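PDB 3C8I: putative membrane protein from Corynebacterium diphtheriae NCTC 13129, which is of unknown function, a DUF3239-family protein annotated as a putative membrane protein and seen here as its C-terminal portion without the preceding residues. Local coordinates for residues Ala48-Ile60 / Asp89-Pro101. Numbering follows the deposited sequence.
Sequences ALATRNITAIPGI and DQISPMPIAWATP
Arg52 lays one face of its guanidinium over the rim of the Trp98 indole, NH2 of Arg52 lying 3.6 Å from CH2 of Trp98; the indole presents its CH2 edge to that face, the planes 84° apart. The contact joins two strands of the six-stranded antiparallel sheet, 47-54 and 88-95, that are not neighbours in its order (70-80, 16-24 and 29-36 lie between them) yet approach each other, so the sheet must curl round; the axes of 48-54 and 90-95 come within 6.9 Å and cross at -59°. Arg52 bridges the gap with a fully extended chain, CG anti to the backbone N (chi1 -179°), and its NH1 donates to Pro93 O at 2.8 Å from above the carbonyl plane. The same NH1 also bonds Trp98 O of a second subunit, so this one nitrogen links strand 88-95 to that subunit. Toward the start of both strands, a water lies within hydrogen-bonding distance of both Thr51 O and Ile91 O, and Ala50 CB rests against Ile91 O. At the far ends of the strands the packing is largely apolar: Ile54 and Pro95 meet tip to tip, Ile54 CD1 to Pro95 CD at 4.0 Å, while Ile54 CG2 abuts Trp98 CZ2 at the ring edge. Pro95 CD lies 3.5 Å above the indole plane over its centre, while residues of 48-60 line the ring's edge. Ile57, which opens the type II turn 57-60, packs CG2 3.9 Å from Ala97 CB and CD1 against Pro95 CG. Pro58 CD closes the five-membered end of the indole. Trp98 NE1 donates in the carbonyl plane to Ala56 O at 3.0 Å.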
# COMPACT_ATOMS: atom_id res chain seq x y z
N ALA B 48 -17.41 13.17 5.39
CA ALA B 48 -16.05 13.49 5.05
C ALA B 48 -15.84 13.35 3.54
O ALA B 48 -16.65 12.72 2.83
CB ALA B 48 -15.06 12.60 5.82
N LEU B 49 -14.76 13.95 3.07
CA LEU B 49 -14.34 13.88 1.68
C LEU B 49 -13.12 12.98 1.61
O LEU B 49 -12.16 13.15 2.38
CB LEU B 49 -13.98 15.27 1.16
CG LEU B 49 -15.10 16.31 1.34
CD1 LEU B 49 -14.57 17.72 1.09
CD2 LEU B 49 -16.33 15.95 0.45
N ALA B 50 -13.14 12.01 0.70
CA ALA B 50 -12.03 11.08 0.52
C ALA B 50 -11.59 11.16 -0.93
O ALA B 50 -12.42 11.05 -1.82
CB ALA B 50 -12.47 9.62 0.89
N THR B 51 -10.31 11.31 -1.19
CA THR B 51 -9.84 11.33 -2.56
C THR B 51 -8.99 10.13 -2.93
O THR B 51 -8.41 9.45 -2.08
CB THR B 51 -9.04 12.64 -2.88
OG1 THR B 51 -7.92 12.75 -2.01
CG2 THR B 51 -9.95 13.90 -2.83
N ARG B 52 -8.93 9.87 -4.23
CA ARG B 52 -8.17 8.76 -4.75
C ARG B 52 -7.71 9.03 -6.17
O ARG B 52 -8.50 9.45 -7.01
CB ARG B 52 -9.02 7.49 -4.76
CG ARG B 52 -8.32 6.27 -5.26
CD ARG B 52 -9.22 5.03 -5.19
NE ARG B 52 -8.51 3.83 -5.64
CZ ARG B 52 -8.84 2.58 -5.33
NH1 ARG B 52 -9.90 2.34 -4.57
NH2 ARG B 52 -8.11 1.55 -5.79
N ASN B 53 -6.45 8.74 -6.41
CA ASN B 53 -5.86 8.84 -7.74
C ASN B 53 -6.17 7.57 -8.52
O ASN B 53 -5.90 6.46 -8.05
CB ASN B 53 -4.38 9.10 -7.63
CG ASN B 53 -4.07 10.57 -7.39
OD1 ASN B 53 -3.61 11.28 -8.30
ND2 ASN B 53 -4.32 11.05 -6.17
N ILE B 54 -6.79 7.74 -9.67
CA ILE B 54 -7.28 6.62 -10.49
C ILE B 54 -6.79 6.74 -11.93
O ILE B 54 -6.83 7.83 -12.52
CB ILE B 54 -8.84 6.54 -10.44
CG1 ILE B 54 -9.29 6.17 -9.01
CG2 ILE B 54 -9.39 5.51 -11.45
CD1 ILE B 54 -10.86 6.20 -8.85
N THR B 55 -6.31 5.64 -12.49
CA THR B 55 -5.79 5.69 -13.86
C THR B 55 -6.90 5.50 -14.89
O THR B 55 -6.95 6.23 -15.88
CB THR B 55 -4.65 4.67 -14.03
OG1 THR B 55 -3.57 5.04 -13.16
CG2 THR B 55 -4.19 4.63 -15.46
N ALA B 56 -7.81 4.55 -14.66
CA ALA B 56 -8.82 4.19 -15.66
C ALA B 56 -10.18 3.86 -15.04
O ALA B 56 -10.26 3.11 -14.06
CB ALA B 56 -8.34 3.00 -16.48
N ILE B 57 -11.24 4.40 -15.63
CA ILE B 57 -12.60 3.99 -15.29
C ILE B 57 -13.33 3.75 -16.61
O ILE B 57 -13.44 4.68 -17.41
CB ILE B 57 -13.36 5.08 -14.51
CG1 ILE B 57 -12.60 5.52 -13.24
CG2 ILE B 57 -14.76 4.58 -14.18
CD1 ILE B 57 -13.24 6.66 -12.49
N PRO B 58 -13.82 2.52 -16.85
CA PRO B 58 -14.59 2.23 -18.05
C PRO B 58 -15.70 3.25 -18.26
O PRO B 58 -16.42 3.58 -17.32
CB PRO B 58 -15.17 0.85 -17.76
CG PRO B 58 -14.18 0.21 -16.90
CD PRO B 58 -13.64 1.31 -16.03
N GLY B 59 -15.83 3.75 -19.49
CA GLY B 59 -16.82 4.78 -19.80
C GLY B 59 -16.29 6.19 -19.67
O GLY B 59 -16.79 7.09 -20.32
N ILE B 60 -15.26 6.41 -18.85
CA ILE B 60 -14.71 7.75 -18.64
C ILE B 60 -13.47 7.97 -19.50
O ILE B 60 -12.34 7.71 -19.10
CB ILE B 60 -14.39 8.02 -17.15
CG1 ILE B 60 -15.53 7.56 -16.23
CG2 ILE B 60 -14.09 9.47 -16.92
CD1 ILE B 60 -16.88 8.12 -16.55
N ASP B 89 -10.51 6.37 10.00
CA ASP B 89 -9.56 7.45 9.73
C ASP B 89 -9.04 7.43 8.27
O ASP B 89 -8.41 8.37 7.80
CB ASP B 89 -8.41 7.44 10.74
CG ASP B 89 -8.59 8.47 11.87
OD1 ASP B 89 -9.69 9.06 11.98
OD2 ASP B 89 -7.65 8.70 12.67
N GLN B 90 -9.37 6.37 7.56
CA GLN B 90 -9.03 6.20 6.16
C GLN B 90 -10.13 5.41 5.50
O GLN B 90 -10.61 4.45 6.10
CB GLN B 90 -7.68 5.45 6.02
CG GLN B 90 -7.13 5.35 4.57
CD GLN B 90 -7.75 4.28 3.72
OE1 GLN B 90 -7.79 4.40 2.49
NE2 GLN B 90 -8.25 3.23 4.34
N ILE B 91 -10.54 5.80 4.29
CA ILE B 91 -11.58 5.09 3.53
C ILE B 91 -11.20 5.08 2.04
O ILE B 91 -10.90 6.15 1.49
CB ILE B 91 -12.98 5.78 3.68
CG1 ILE B 91 -13.46 5.72 5.14
CG2 ILE B 91 -14.00 5.15 2.74
CD1 ILE B 91 -14.76 6.49 5.40
N SER B 92 -11.19 3.90 1.42
CA SER B 92 -10.96 3.77 -0.04
C SER B 92 -12.26 3.68 -0.83
O SER B 92 -12.98 2.67 -0.71
CB SER B 92 -10.14 2.52 -0.39
OG SER B 92 -8.89 2.58 0.24
N PRO B 93 -12.56 4.71 -1.62
CA PRO B 93 -13.70 4.61 -2.53
C PRO B 93 -13.29 3.91 -3.82
O PRO B 93 -12.14 4.04 -4.25
CB PRO B 93 -14.06 6.07 -2.79
CG PRO B 93 -12.75 6.83 -2.66
CD PRO B 93 -11.86 6.02 -1.75
N MET B 94 -14.21 3.18 -4.43
CA MET B 94 -14.01 2.60 -5.76
C MET B 94 -15.22 2.90 -6.64
O MET B 94 -16.36 2.86 -6.17
CB MET B 94 -13.79 1.08 -5.69
CG MET B 94 -14.95 0.26 -5.12
SD MET B 94 -14.81 -1.57 -5.42
CE MET B 94 -15.17 -1.70 -7.17
N PRO B 95 -14.99 3.18 -7.94
CA PRO B 95 -16.09 3.31 -8.87
C PRO B 95 -16.81 1.99 -9.09
O PRO B 95 -16.16 0.96 -9.27
CB PRO B 95 -15.43 3.75 -10.17
CG PRO B 95 -13.99 3.72 -9.95
CD PRO B 95 -13.67 3.40 -8.54
N ILE B 96 -18.14 2.02 -9.11
CA ILE B 96 -18.90 0.77 -9.32
C ILE B 96 -18.68 0.25 -10.75
O ILE B 96 -18.78 -0.95 -11.00
CB ILE B 96 -20.41 0.83 -8.94
CG1 ILE B 96 -21.23 1.64 -9.92
CG2 ILE B 96 -20.63 1.34 -7.54
CD1 ILE B 96 -22.76 1.40 -9.75
N ALA B 97 -18.32 1.15 -11.66
CA ALA B 97 -17.96 0.78 -13.03
C ALA B 97 -16.80 -0.23 -13.14
O ALA B 97 -16.60 -0.79 -14.21
CB ALA B 97 -17.64 2.01 -13.85
N TRP B 98 -16.02 -0.45 -12.07
CA TRP B 98 -14.97 -1.47 -12.07
C TRP B 98 -15.57 -2.87 -11.87
O TRP B 98 -14.96 -3.87 -12.23
CB TRP B 98 -13.95 -1.25 -10.96
CG TRP B 98 -13.00 -0.09 -11.15
CD1 TRP B 98 -12.82 0.67 -12.27
CD2 TRP B 98 -12.08 0.40 -10.18
NE1 TRP B 98 -11.85 1.62 -12.05
CE2 TRP B 98 -11.38 1.48 -10.77
CE3 TRP B 98 -11.80 0.05 -8.85
CZ2 TRP B 98 -10.40 2.21 -10.07
CZ3 TRP B 98 -10.84 0.77 -8.17
CH2 TRP B 98 -10.16 1.85 -8.77
N ALA B 99 -16.77 -2.90 -11.28
CA ALA B 99 -17.50 -4.13 -10.97
C ALA B 99 -18.58 -4.53 -11.98
O ALA B 99 -18.93 -5.71 -12.04
CB ALA B 99 -18.14 -4.00 -9.60
N THR B 100 -19.14 -3.58 -12.74
CA THR B 100 -20.19 -3.89 -13.72
C THR B 100 -20.07 -3.13 -15.05
O THR B 100 -19.89 -1.92 -15.04
CB THR B 100 -21.62 -3.62 -13.14
OG1 THR B 100 -22.60 -3.75 -14.20
CG2 THR B 100 -21.73 -2.20 -12.56
N PRO B 101 -20.21 -3.84 -16.20
CA PRO B 101 -20.17 -3.16 -17.51
C PRO B 101 -21.50 -2.52 -17.88
O PRO B 101 -21.59 -1.76 -18.87
CB PRO B 101 -19.89 -4.32 -18.47
CG PRO B 101 -20.57 -5.46 -17.84
CD PRO B 101 -20.41 -5.29 -16.37
O HOH W 1 -9.06 8.36 0.32